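PDB 5GVJ: enoyl-[acyl-carrier-protein] reductase [FMN] from Thermotoga maritima, which probably reduces enoyl-acyl-carrier-protein intermediates with NADH as an FMN-dependent flavoenzyme, the last reduction of the bacterial fatty acid elongation cycle. Local coordinates for residues A[196-201]-A[285-290]. The protein carries 1 engineered substitution. Sequence-based numbering, arbitrary orientation.
Sequences FVASVE and DEIKPV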
# COMPACT_ATOMS: atom_id res chain seq x y z
N PHE A 196 -12.37 -10.26 8.52
CA PHE A 196 -13.28 -11.36 8.84
C PHE A 196 -12.92 -12.07 10.15
O PHE A 196 -13.80 -12.69 10.75
CB PHE A 196 -13.34 -12.36 7.68
CG PHE A 196 -14.18 -11.87 6.52
CD1 PHE A 196 -15.56 -11.77 6.65
CD2 PHE A 196 -13.59 -11.47 5.33
CE1 PHE A 196 -16.34 -11.31 5.59
CE2 PHE A 196 -14.36 -10.99 4.26
CZ PHE A 196 -15.73 -10.91 4.39
N VAL A 197 -11.66 -12.03 10.58
CA VAL A 197 -11.35 -12.46 11.95
C VAL A 197 -12.12 -11.61 12.95
O VAL A 197 -12.59 -12.11 13.99
CB VAL A 197 -9.83 -12.38 12.21
CG1 VAL A 197 -9.55 -12.50 13.71
CG2 VAL A 197 -9.10 -13.47 11.44
N ALA A 198 -12.26 -10.31 12.66
CA ALA A 198 -13.02 -9.40 13.51
C ALA A 198 -14.52 -9.44 13.17
O ALA A 198 -15.15 -8.43 12.87
CB ALA A 198 -12.48 -7.98 13.37
N SER A 199 -15.10 -10.64 13.26
CA SER A 199 -16.51 -10.80 12.95
C SER A 199 -17.21 -11.60 14.04
O SER A 199 -16.57 -12.32 14.81
CB SER A 199 -16.72 -11.49 11.60
OG SER A 199 -16.38 -12.87 11.71
N VAL A 200 -18.54 -11.49 14.07
CA VAL A 200 -19.31 -12.20 15.09
C VAL A 200 -19.12 -13.71 14.94
O VAL A 200 -18.97 -14.44 15.93
CB VAL A 200 -20.80 -11.81 15.03
CG1 VAL A 200 -21.62 -12.63 16.05
CG2 VAL A 200 -20.98 -10.34 15.32
N GLU A 201 -19.07 -14.19 13.69
CA GLU A 201 -18.98 -15.62 13.43
C GLU A 201 -17.55 -16.14 13.50
O GLU A 201 -17.35 -17.36 13.39
CB GLU A 201 -19.58 -15.93 12.05
CG GLU A 201 -21.10 -15.71 11.95
CD GLU A 201 -21.50 -14.25 11.79
OE1 GLU A 201 -20.60 -13.39 11.60
OE2 GLU A 201 -22.72 -13.95 11.83
N ASP A 285 -13.17 -0.77 13.67
CA ASP A 285 -13.57 -0.18 14.93
C ASP A 285 -14.69 -0.92 15.62
O ASP A 285 -15.15 -0.48 16.68
CB ASP A 285 -13.99 1.28 14.72
CG ASP A 285 -12.85 2.10 14.19
OD1 ASP A 285 -11.78 2.10 14.84
OD2 ASP A 285 -13.02 2.70 13.12
N GLU A 286 -15.15 -2.03 15.05
CA GLU A 286 -16.17 -2.82 15.75
C GLU A 286 -16.26 -4.19 15.10
O GLU A 286 -15.90 -4.38 13.94
CB GLU A 286 -17.53 -2.12 15.75
CG GLU A 286 -18.08 -1.80 14.38
CD GLU A 286 -19.49 -1.24 14.45
OE1 GLU A 286 -20.35 -1.86 15.10
OE2 GLU A 286 -19.73 -0.16 13.87
N ILE A 287 -16.73 -5.14 15.89
CA ILE A 287 -16.95 -6.50 15.42
C ILE A 287 -18.32 -6.56 14.74
O ILE A 287 -19.34 -6.21 15.35
CB ILE A 287 -16.86 -7.50 16.58
CG1 ILE A 287 -15.53 -7.35 17.32
CG2 ILE A 287 -17.06 -8.92 16.08
CD1 ILE A 287 -14.30 -7.50 16.43
N LYS A 288 -18.34 -6.98 13.48
CA LYS A 288 -19.58 -7.01 12.73
C LYS A 288 -19.95 -8.44 12.35
O LYS A 288 -19.09 -9.31 12.20
CB LYS A 288 -19.49 -6.20 11.44
CG LYS A 288 -19.27 -4.70 11.57
CD LYS A 288 -19.19 -4.13 10.15
CE LYS A 288 -18.75 -2.68 10.11
NZ LYS A 288 -18.72 -2.20 8.70
N PRO A 289 -21.24 -8.71 12.14
CA PRO A 289 -21.63 -9.95 11.47
C PRO A 289 -21.02 -10.02 10.09
O PRO A 289 -20.86 -9.01 9.40
CB PRO A 289 -23.16 -9.85 11.39
CG PRO A 289 -23.53 -8.90 12.48
CD PRO A 289 -22.41 -7.89 12.50
N VAL A 290 -20.68 -11.25 9.69
CA VAL A 290 -20.16 -11.51 8.34
C VAL A 290 -21.10 -10.94 7.28
O VAL A 290 -20.65 -10.30 6.32
CB VAL A 290 -19.92 -13.02 8.16
CG1 VAL A 290 -19.86 -13.40 6.67
CG2 VAL A 290 -18.63 -13.42 8.87
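The carbonyl oxygen of K288 is gripped by two groups of the facing loop: V200 N donates a hydrogen bond of 2.9 Å to K288 O from well above the carbonyl plane, and S199 CA lies 3.1 Å from the same oxygen in a CA-H...O contact. With the V200 bond, S199 and K288 form a single beta bridge, though A198 O and K288 N stay 3.6 Å apart. V290 N, in the first turn of helix 290-309, gives a nearly straight bond (168° at the hydrogen) to E201 OE1, which it meets on the syn side but 33° out of the carboxylate plane. The E201 chain bends at chi2 (79°) to bring its carboxylate there, and OE1 also touches V290 CG2 at 3.4 Å. An alanine at E201 would probably leave V290 N without this acceptor and deprive the helix start of a nearby negative charge. V290 CG2 sits at the edge of the F196 ring near CD1, and V200 CG2 lies against the proline ring of P289. S199 OG turns back to F196 O, a 2.8 Å bond. In this nitronate monooxygenase-family TIM barrel, the contact joins helix 193-197, whose G193 and T194 contact FMN when the flavin is bound (this chain carries none), to helix 290-309; F196, S199, E201 and V290 rest on outer helix 28-36, while A198 and I287 pack on helix 206-214.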